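Local coordinates for protein leucine aminopeptidase 2, chloroplastic (Streptomyces sp. BC16019, PDB 5LHK) that presumably removes unsubstituted N-terminal amino acids from peptides, acting as a manganese-binding metalloaminopeptidase of the M17 family, at residues P238-L243 and H310-E315; L243-P248 and L305-H310; L389-D394 and P457-D462. All coordinates share one frame; numbering follows the deposited sequence.

Contact 1: residues P238-L243 and H310-E315; sequences PRYVEL and HLPLAE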
loop_
_atom_site.group_PDB
_atom_site.type_symbol
_atom_site.label_atom_id
_atom_site.label_comp_id
_atom_site.label_asym_id
_atom_site.label_seq_id
_atom_site.Cartn_x
_atom_site.Cartn_y
_atom_site.Cartn_z
ATOM N N PRO A 238 -26.088 -19.505 -11.401
ATOM C CA PRO A 238 -26.988 -18.389 -11.191
ATOM C C PRO A 238 -28.461 -18.759 -11.375
ATOM O O PRO A 238 -28.800 -19.822 -11.923
ATOM C CB PRO A 238 -26.547 -17.388 -12.258
ATOM C CG PRO A 238 -25.984 -18.223 -13.345
ATOM C CD PRO A 238 -25.303 -19.358 -12.639
ATOM N N ARG A 239 -29.318 -17.875 -10.886
ATOM C CA ARG A 239 -30.763 -18.023 -11.001
ATOM C C ARG A 239 -31.369 -16.692 -11.379
ATOM O O ARG A 239 -30.786 -15.641 -11.127
ATOM C CB ARG A 239 -31.380 -18.478 -9.672
ATOM C CG ARG A 239 -30.962 -19.860 -9.203
ATOM C CD ARG A 239 -31.657 -20.954 -9.992
ATOM N NE ARG A 239 -31.266 -22.305 -9.585
ATOM C CZ ARG A 239 -30.302 -23.041 -10.143
ATOM N NH1 ARG A 239 -29.546 -22.586 -11.147
ATOM N NH2 ARG A 239 -30.078 -24.263 -9.686
ATOM N N TYR A 240 -32.552 -16.746 -11.974
ATOM C CA TYR A 240 -33.356 -15.557 -12.200
ATOM C C TYR A 240 -34.794 -15.834 -11.784
ATOM O O TYR A 240 -35.379 -16.835 -12.197
ATOM C CB TYR A 240 -33.275 -15.120 -13.664
ATOM C CG TYR A 240 -34.112 -13.902 -13.948
ATOM C CD1 TYR A 240 -33.794 -12.669 -13.379
ATOM C CD2 TYR A 240 -35.259 -13.989 -14.742
ATOM C CE1 TYR A 240 -34.572 -11.539 -13.626
ATOM C CE2 TYR A 240 -36.036 -12.872 -15.006
ATOM C CZ TYR A 240 -35.695 -11.646 -14.448
ATOM O OH TYR A 240 -36.492 -10.543 -14.700
ATOM N N VAL A 241 -35.351 -14.944 -10.966
ATOM C CA VAL A 241 -36.673 -15.133 -10.376
ATOM C C VAL A 241 -37.543 -13.917 -10.681
ATOM O O VAL A 241 -37.093 -12.768 -10.512
ATOM C CB VAL A 241 -36.582 -15.343 -8.847
ATOM C CG1 VAL A 241 -37.954 -15.647 -8.246
ATOM C CG2 VAL A 241 -35.608 -16.475 -8.521
ATOM N N GLU A 242 -38.772 -14.168 -11.142
ATOM C CA GLU A 242 -39.793 -13.116 -11.267
ATOM C C GLU A 242 -40.939 -13.383 -10.304
ATOM O O GLU A 242 -41.420 -14.510 -10.209
ATOM C CB GLU A 242 -40.290 -12.956 -12.715
ATOM C CG GLU A 242 -39.333 -12.082 -13.507
ATOM C CD GLU A 242 -39.617 -11.966 -14.994
ATOM O OE1 GLU A 242 -40.444 -12.702 -15.564
ATOM O OE2 GLU A 242 -38.961 -11.116 -15.609
ATOM N N LEU A 243 -41.343 -12.341 -9.587
ATOM C CA LEU A 243 -42.420 -12.389 -8.586
ATOM C C LEU A 243 -43.472 -11.416 -9.015
ATOM O O LEU A 243 -43.134 -10.285 -9.322
ATOM C CB LEU A 243 -41.918 -11.878 -7.235
ATOM C CG LEU A 243 -41.384 -12.837 -6.204
ATOM C CD1 LEU A 243 -40.969 -12.046 -4.975
ATOM C CD2 LEU A 243 -42.450 -13.855 -5.850
ATOM N N HIS A 310 -38.150 -8.529 -10.138
ATOM C CA HIS A 310 -37.214 -9.139 -11.081
ATOM C C HIS A 310 -35.902 -9.277 -10.329
ATOM O O HIS A 310 -35.300 -8.252 -9.941
ATOM C CB HIS A 310 -37.005 -8.246 -12.306
ATOM C CG HIS A 310 -38.271 -7.801 -12.965
ATOM N ND1 HIS A 310 -39.012 -6.738 -12.503
ATOM C CD2 HIS A 310 -38.910 -8.250 -14.068
ATOM C CE1 HIS A 310 -40.058 -6.554 -13.287
ATOM N NE2 HIS A 310 -40.019 -7.458 -14.247
ATOM N N LEU A 311 -35.473 -10.523 -10.105
ATOM C CA LEU A 311 -34.344 -10.822 -9.211
ATOM C C LEU A 311 -33.244 -11.675 -9.871
ATOM O O LEU A 311 -33.326 -12.901 -9.874
ATOM C CB LEU A 311 -34.837 -11.553 -7.960
ATOM C CG LEU A 311 -35.717 -10.872 -6.904
ATOM C CD1 LEU A 311 -35.417 -9.392 -6.702
ATOM C CD2 LEU A 311 -37.183 -11.096 -7.211
ATOM N N PRO A 312 -32.192 -11.029 -10.391
ATOM C CA PRO A 312 -31.033 -11.798 -10.837
ATOM C C PRO A 312 -30.154 -12.193 -9.648
ATOM O O PRO A 312 -29.808 -11.333 -8.835
ATOM C CB PRO A 312 -30.307 -10.822 -11.762
ATOM C CG PRO A 312 -30.620 -9.482 -11.193
ATOM C CD PRO A 312 -32.021 -9.588 -10.658
ATOM N N LEU A 313 -29.812 -13.482 -9.568
ATOM C CA LEU A 313 -29.091 -14.055 -8.433
ATOM C C LEU A 313 -27.833 -14.764 -8.921
ATOM O O LEU A 313 -27.902 -15.615 -9.802
ATOM C CB LEU A 313 -29.973 -15.050 -7.666
ATOM C CG LEU A 313 -31.417 -14.633 -7.394
ATOM C CD1 LEU A 313 -32.134 -15.766 -6.687
ATOM C CD2 LEU A 313 -31.489 -13.377 -6.555
ATOM N N ALA A 314 -26.687 -14.414 -8.344
ATOM C CA ALA A 314 -25.417 -15.033 -8.733
ATOM C C ALA A 314 -24.348 -14.830 -7.675
ATOM O O ALA A 314 -24.488 -13.977 -6.806
ATOM C CB ALA A 314 -24.943 -14.472 -10.065
ATOM N N GLU A 315 -23.308 -15.662 -7.741
ATOM C CA GLU A 315 -22.064 -15.428 -7.017
ATOM C C GLU A 315 -21.036 -14.840 -7.983
ATOM O O GLU A 315 -20.986 -15.239 -9.149
ATOM C CB GLU A 315 -21.504 -16.731 -6.445
ATOM C CG GLU A 315 -22.262 -17.306 -5.267
ATOM C CD GLU A 315 -21.489 -18.410 -4.548
ATOM O OE1 GLU A 315 -21.868 -18.740 -3.407
ATOM O OE2 GLU A 315 -20.503 -18.944 -5.109
#
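Tyr240 and His310 lie side by side on one face of an antiparallel strand pair in the central mixed sheet of the M17 catalytic domain. With its CG anti to the backbone N (chi1 179°), Tyr240 leans across the partner strand, where its CD1 is 3.5 Å from Leu311 O and Pro312 CA meets the ring edge in plane. The phenol tip reaches the imidazole at its edge, Tyr240 OH standing 3.4 Å from His310 CD2. Tyr240 OH donates to Glu242 OE2 at 2.7 Å, on the anti side of the carboxylate. Glu242 OE2 lies 3.3 Å from His310 CD2, carboxylate and imidazole planes being almost perpendicular (86°). Tyrosine suits the place because its side chain packs on Leu227 while its hydroxyl serves a carboxylate that Arg356 also grips by a salt bridge; His310 ND1 is hydrogen-bonded to Leu258 O. On the other face packing is mostly apolar: Val241 CG2 comes 4.0 Å from Leu313 CD1, and the two side chains turn to Ile200 and Phe196 of helix 193-207. Pro312 occupies a non-hydrogen-bonded pair with Tyr240, where its lack of an N-H costs this strand pair nothing. Next to it, Leu313 N donates to Arg239 O at 2.8 Å.

Contact 2: residues L243-P248 and L305-H310; sequences LTYDPP and LRVRGH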
loop_
_atom_site.group_PDB
_atom_site.type_symbol
_atom_site.label_atom_id
_atom_site.label_comp_id
_atom_site.label_asym_id
_atom_site.label_seq_id
_atom_site.Cartn_x
_atom_site.Cartn_y
_atom_site.Cartn_z
ATOM N N LEU A 243 -41.343 -12.341 -9.587
ATOM C CA LEU A 243 -42.420 -12.389 -8.586
ATOM C C LEU A 243 -43.472 -11.416 -9.015
ATOM O O LEU A 243 -43.134 -10.285 -9.322
ATOM C CB LEU A 243 -41.918 -11.878 -7.235
ATOM C CG LEU A 243 -41.384 -12.837 -6.204
ATOM C CD1 LEU A 243 -40.969 -12.046 -4.975
ATOM C CD2 LEU A 243 -42.450 -13.855 -5.850
ATOM N N THR A 244 -44.740 -11.793 -8.983
ATOM C CA THR A 244 -45.792 -10.839 -9.311
ATOM C C THR A 244 -46.884 -10.816 -8.244
ATOM O O THR A 244 -47.457 -11.850 -7.908
ATOM C CB THR A 244 -46.369 -11.116 -10.708
ATOM O OG1 THR A 244 -45.293 -11.188 -11.644
ATOM C CG2 THR A 244 -47.301 -10.014 -11.140
ATOM N N TYR A 245 -47.118 -9.621 -7.700
ATOM C CA TYR A 245 -48.303 -9.312 -6.922
ATOM C C TYR A 245 -49.348 -8.725 -7.872
ATOM O O TYR A 245 -49.132 -7.671 -8.466
ATOM C CB TYR A 245 -47.981 -8.325 -5.805
ATOM C CG TYR A 245 -49.198 -7.773 -5.094
ATOM C CD1 TYR A 245 -49.983 -8.578 -4.271
ATOM C CD2 TYR A 245 -49.565 -6.441 -5.246
ATOM C CE1 TYR A 245 -51.106 -8.065 -3.616
ATOM C CE2 TYR A 245 -50.677 -5.920 -4.607
ATOM C CZ TYR A 245 -51.448 -6.730 -3.791
ATOM O OH TYR A 245 -52.547 -6.191 -3.150
ATOM N N ASP A 246 -50.478 -9.404 -7.996
ATOM C CA ASP A 246 -51.459 -9.082 -9.025
ATOM C C ASP A 246 -52.866 -9.198 -8.450
ATOM O O ASP A 246 -53.571 -10.132 -8.789
ATOM C CB ASP A 246 -51.270 -10.029 -10.227
ATOM C CG ASP A 246 -51.907 -9.504 -11.508
ATOM O OD1 ASP A 246 -52.754 -8.589 -11.464
ATOM O OD2 ASP A 246 -51.539 -10.000 -12.590
ATOM N N PRO A 247 -53.291 -8.232 -7.607
ATOM C CA PRO A 247 -54.621 -8.292 -6.981
ATOM C C PRO A 247 -55.764 -8.064 -7.994
ATOM O O PRO A 247 -55.526 -7.517 -9.067
ATOM C CB PRO A 247 -54.570 -7.141 -5.982
ATOM C CG PRO A 247 -53.733 -6.122 -6.679
ATOM C CD PRO A 247 -52.694 -6.894 -7.445
ATOM N N PRO A 248 -56.999 -8.482 -7.663
ATOM C CA PRO A 248 -58.119 -8.263 -8.618
ATOM C C PRO A 248 -58.435 -6.768 -8.861
ATOM O O PRO A 248 -58.687 -6.372 -10.005
ATOM C CB PRO A 248 -59.298 -9.004 -7.965
ATOM C CG PRO A 248 -58.944 -9.110 -6.517
ATOM C CD PRO A 248 -57.441 -9.172 -6.435
ATOM N N LEU A 305 -52.554 -2.220 -6.865
ATOM C CA LEU A 305 -51.607 -2.037 -7.955
ATOM C C LEU A 305 -50.861 -3.331 -8.228
ATOM O O LEU A 305 -50.651 -4.144 -7.327
ATOM C CB LEU A 305 -50.634 -0.870 -7.686
ATOM C CG LEU A 305 -49.297 -1.107 -6.972
ATOM C CD1 LEU A 305 -48.433 0.143 -6.966
ATOM C CD2 LEU A 305 -49.531 -1.595 -5.546
ATOM N N ARG A 306 -50.472 -3.516 -9.481
ATOM C CA ARG A 306 -49.738 -4.689 -9.886
ATOM C C ARG A 306 -48.251 -4.361 -9.748
ATOM O O ARG A 306 -47.796 -3.297 -10.180
ATOM C CB ARG A 306 -50.106 -5.109 -11.312
ATOM C CG ARG A 306 -49.262 -6.265 -11.817
ATOM C CD ARG A 306 -49.964 -7.122 -12.846
ATOM N NE ARG A 306 -50.088 -6.472 -14.144
ATOM C CZ ARG A 306 -51.204 -5.948 -14.661
ATOM N NH1 ARG A 306 -52.371 -5.967 -14.013
ATOM N NH2 ARG A 306 -51.149 -5.391 -15.868
ATOM N N VAL A 307 -47.512 -5.263 -9.109
ATOM C CA VAL A 307 -46.087 -5.069 -8.875
ATOM C C VAL A 307 -45.345 -6.351 -9.240
ATOM O O VAL A 307 -45.678 -7.418 -8.725
ATOM C CB VAL A 307 -45.783 -4.682 -7.404
ATOM C CG1 VAL A 307 -44.313 -4.330 -7.239
ATOM C CG2 VAL A 307 -46.642 -3.496 -6.953
ATOM N N ARG A 308 -44.360 -6.237 -10.131
ATOM C CA ARG A 308 -43.515 -7.367 -10.522
ATOM C C ARG A 308 -42.115 -7.163 -9.959
ATOM O O ARG A 308 -41.557 -6.084 -10.074
ATOM C CB ARG A 308 -43.453 -7.560 -12.056
ATOM C CG ARG A 308 -42.693 -8.843 -12.471
ATOM C CD ARG A 308 -42.883 -9.302 -13.924
ATOM N NE ARG A 308 -44.274 -9.670 -14.229
ATOM C CZ ARG A 308 -45.212 -8.864 -14.755
ATOM N NH1 ARG A 308 -44.963 -7.580 -15.071
ATOM N NH2 ARG A 308 -46.438 -9.352 -14.962
ATOM N N GLY A 309 -41.573 -8.201 -9.336
ATOM C CA GLY A 309 -40.198 -8.239 -8.870
ATOM C C GLY A 309 -39.355 -9.017 -9.868
ATOM O O GLY A 309 -39.795 -10.043 -10.376
ATOM N N HIS A 310 -38.150 -8.529 -10.138
ATOM C CA HIS A 310 -37.214 -9.139 -11.081
ATOM C C HIS A 310 -35.902 -9.277 -10.329
ATOM O O HIS A 310 -35.300 -8.252 -9.941
ATOM C CB HIS A 310 -37.005 -8.246 -12.306
ATOM C CG HIS A 310 -38.271 -7.801 -12.965
ATOM N ND1 HIS A 310 -39.012 -6.738 -12.503
ATOM C CD2 HIS A 310 -38.910 -8.250 -14.068
ATOM C CE1 HIS A 310 -40.058 -6.554 -13.287
ATOM N NE2 HIS A 310 -40.019 -7.458 -14.247
#
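Arg306 runs alongside Asp246 where two antiparallel strands of the catalytic-domain sheet reach their ends. Arg306 CB starts 4.0 Å from Tyr245 O, and CG moves closer to the same carbonyl. Arg306 CD then meets the carboxylate, 3.3 Å from Asp246 OD2. A bend at chi3 (73°) turns the end of the chain, so that Arg306 NE stays 4.1 Å from Asp246 OD2 while Arg306 NH1 lies 3.7 Å from Asp246 OD1, a long salt bridge. OD1 is near the guanidinium plane, at its edge, although carboxylate and guanidinium are turned 43° against each other. Charged residues suit this partly exposed end of the sheet, since both can also meet solvent. Deeper in, Tyr245 is buried: its CE2 comes 3.2 Å from Leu305 O, Pro247 CD lies over one ring face toward the rim, and its hydroxyl is hydrogen-bonded to Leu303 O. Gly309, having no side chain to press on Leu243, lets the strands close up, and Gly309 N donates to Leu243 O at 2.6 Å. Leu243, Tyr245 and Val307 face helix 286-301, packing on Leu295, Leu298 and Pro299. Strand 255-263 runs parallel to 306-316 along its other edge, and strand 210-214 flanks 239-245.

Contact 3: residues L389-D394 and P457-D462; sequences LFTPDD and PWAHLD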
loop_
_atom_site.group_PDB
_atom_site.type_symbol
_atom_site.label_atom_id
_atom_site.label_comp_id
_atom_site.label_asym_id
_atom_site.label_seq_id
_atom_site.Cartn_x
_atom_site.Cartn_y
_atom_site.Cartn_z
ATOM N N LEU A 389 -30.320 8.172 -4.268
ATOM C CA LEU A 389 -31.457 8.076 -5.180
ATOM C C LEU A 389 -31.106 8.776 -6.495
ATOM O O LEU A 389 -30.648 9.936 -6.492
ATOM C CB LEU A 389 -32.686 8.743 -4.564
ATOM C CG LEU A 389 -33.850 9.047 -5.512
ATOM C CD1 LEU A 389 -34.442 7.753 -6.064
ATOM C CD2 LEU A 389 -34.899 9.888 -4.815
ATOM N N PHE A 390 -31.328 8.069 -7.604
ATOM C CA PHE A 390 -31.197 8.631 -8.939
ATOM C C PHE A 390 -32.507 8.452 -9.691
ATOM O O PHE A 390 -33.101 7.368 -9.676
ATOM C CB PHE A 390 -30.102 7.925 -9.729
ATOM C CG PHE A 390 -28.712 8.212 -9.252
ATOM C CD1 PHE A 390 -28.121 7.423 -8.275
ATOM C CD2 PHE A 390 -27.974 9.244 -9.816
ATOM C CE1 PHE A 390 -26.824 7.681 -7.849
ATOM C CE2 PHE A 390 -26.679 9.500 -9.405
ATOM C CZ PHE A 390 -26.103 8.722 -8.420
ATOM N N THR A 391 -32.946 9.527 -10.348
ATOM C CA THR A 391 -34.037 9.462 -11.323
ATOM C C THR A 391 -34.053 10.752 -12.144
ATOM O O THR A 391 -33.786 11.817 -11.602
ATOM C CB THR A 391 -35.417 9.249 -10.652
ATOM O OG1 THR A 391 -36.456 9.283 -11.648
ATOM C CG2 THR A 391 -35.710 10.322 -9.589
ATOM N N PRO A 392 -34.363 10.670 -13.452
ATOM C CA PRO A 392 -34.603 11.920 -14.206
ATOM C C PRO A 392 -35.981 12.537 -13.963
ATOM O O PRO A 392 -36.222 13.670 -14.368
ATOM C CB PRO A 392 -34.461 11.486 -15.663
ATOM C CG PRO A 392 -34.800 10.033 -15.659
ATOM C CD PRO A 392 -34.403 9.479 -14.321
ATOM N N ASP A 393 -36.866 11.797 -13.301
ATOM C CA ASP A 393 -38.242 12.199 -13.082
ATOM C C ASP A 393 -38.401 12.892 -11.716
ATOM O O ASP A 393 -38.362 12.252 -10.667
ATOM C CB ASP A 393 -39.121 10.948 -13.181
ATOM C CG ASP A 393 -40.589 11.264 -13.301
ATOM O OD1 ASP A 393 -41.068 12.179 -12.611
ATOM O OD2 ASP A 393 -41.267 10.578 -14.090
ATOM N N ASP A 394 -38.598 14.204 -11.749
ATOM C CA ASP A 394 -38.693 15.011 -10.529
ATOM C C ASP A 394 -39.861 14.628 -9.619
ATOM O O ASP A 394 -39.714 14.647 -8.404
ATOM C CB ASP A 394 -38.745 16.516 -10.863
ATOM C CG ASP A 394 -37.385 17.087 -11.294
ATOM O OD1 ASP A 394 -36.322 16.517 -10.967
ATOM O OD2 ASP A 394 -37.379 18.133 -11.959
ATOM N N PRO A 457 -40.696 5.813 -16.901
ATOM C CA PRO A 457 -40.150 6.406 -15.684
ATOM C C PRO A 457 -39.349 5.379 -14.867
ATOM O O PRO A 457 -39.754 4.221 -14.749
ATOM C CB PRO A 457 -41.396 6.854 -14.914
ATOM C CG PRO A 457 -42.444 7.054 -15.942
ATOM C CD PRO A 457 -42.148 6.051 -17.021
ATOM N N TRP A 458 -38.215 5.812 -14.328
ATOM C CA TRP A 458 -37.292 4.913 -13.656
ATOM C C TRP A 458 -36.626 5.593 -12.470
ATOM O O TRP A 458 -36.315 6.787 -12.525
ATOM C CB TRP A 458 -36.261 4.400 -14.668
ATOM C CG TRP A 458 -34.968 3.885 -14.100
ATOM C CD1 TRP A 458 -34.755 2.673 -13.510
ATOM C CD2 TRP A 458 -33.711 4.564 -14.092
ATOM N NE1 TRP A 458 -33.437 2.555 -13.133
ATOM C CE2 TRP A 458 -32.774 3.703 -13.485
ATOM C CE3 TRP A 458 -33.281 5.819 -14.545
ATOM C CZ2 TRP A 458 -31.430 4.059 -13.317
ATOM C CZ3 TRP A 458 -31.949 6.172 -14.376
ATOM C CH2 TRP A 458 -31.043 5.297 -13.761
ATOM N N ALA A 459 -36.429 4.832 -11.394
ATOM C CA ALA A 459 -35.632 5.302 -10.264
ATOM C C ALA A 459 -34.657 4.220 -9.849
ATOM O O ALA A 459 -34.968 3.035 -9.954
ATOM C CB ALA A 459 -36.513 5.711 -9.098
ATOM N N HIS A 460 -33.482 4.649 -9.379
ATOM C CA HIS A 460 -32.411 3.752 -8.963
ATOM C C HIS A 460 -32.006 4.092 -7.539
ATOM O O HIS A 460 -31.720 5.253 -7.241
ATOM C CB HIS A 460 -31.240 3.910 -9.930
ATOM C CG HIS A 460 -29.922 3.430 -9.406
ATOM N ND1 HIS A 460 -29.736 2.164 -8.901
ATOM C CD2 HIS A 460 -28.712 4.033 -9.360
ATOM C CE1 HIS A 460 -28.473 2.009 -8.554
ATOM N NE2 HIS A 460 -27.831 3.128 -8.820
ATOM N N LEU A 461 -31.998 3.076 -6.674
ATOM C CA LEU A 461 -31.665 3.224 -5.267
ATOM C C LEU A 461 -30.386 2.453 -4.995
ATOM O O LEU A 461 -30.375 1.224 -5.080
ATOM C CB LEU A 461 -32.783 2.674 -4.384
ATOM C CG LEU A 461 -33.994 3.553 -4.089
ATOM C CD1 LEU A 461 -34.580 4.127 -5.354
ATOM C CD2 LEU A 461 -35.042 2.745 -3.323
ATOM N N ASP A 462 -29.316 3.180 -4.674
ATOM C CA ASP A 462 -28.011 2.598 -4.376
ATOM C C ASP A 462 -27.846 2.628 -2.865
ATOM O O ASP A 462 -27.743 3.692 -2.279
ATOM C CB ASP A 462 -26.915 3.402 -5.069
ATOM C CG ASP A 462 -25.550 2.731 -5.024
ATOM O OD1 ASP A 462 -25.301 1.796 -4.218
ATOM O OD2 ASP A 462 -24.703 3.169 -5.826
#
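Segments 389-394 and 457-462 run antiparallel, joined by two backbone bonds between Phe390 and His460, whose N atoms each donate to the other's O, and parting beyond Thr391 as segment 389-394 turns toward helix 394-407. On the face of this pair, the Phe390 and His460 rings lie side by side, planes 22° apart but offset so that little of one ring lies over the other, with centroids 5.7 Å apart; Phe390 CD1 meets His460 CD2 at 3.6 Å. His460 ND1 is hydrogen-bonded to Asp370 OD1, and Trp458 NE1 to the other oxygen of that carboxylate, which would limit rotation of both rings. On the opposite face, Leu389 CD1 packs 3.7 Å from Leu461 CD1. The pair belongs to the central mixed sheet of the M17 catalytic domain, where strand 458-462 lies between strand 367-372, parallel to it, and the antiparallel strand 386-390. At the turn, Thr391 holds OG1 anti to its own N (chi1 176°). Thr391 OG1 donates to Trp458 O at 2.6 Å and accepts from Asp393 N at 3.0 Å, forming an ST turn; a hydroxyl suits the place because it can do both. Asp393, the N-cap of helix 394-407, takes the helix N-H of Leu396 on OD1. The Pro392 and Trp458 side chains cross at about a right angle, bringing Pro392 CD to 3.8 Å from Trp458 CE3.

Overall arrangement
Contacts 1 and 2 are successive parts of one antiparallel pairing, strands 239-245 with 306-316, sharing Leu243 and His310; their centres are about 16 Å apart, and the loop of contact 2 falls within that of contact 1. Contact 3 joins other strands of the same sheet, its centre about 22 Å from that of contact 1. Strands 255-263 and 367-372 lie between. The first carries Lys261, a manganese ligand, whose side chain is about 6 Å from that of Pro312 and about 8 Å from that of His460. The side chains of Ala314, in contact 1, and His460, in contact 3, lie about 10 and 11 Å from a bound manganese ion, whereas contact 2 is remote from the metal ligands.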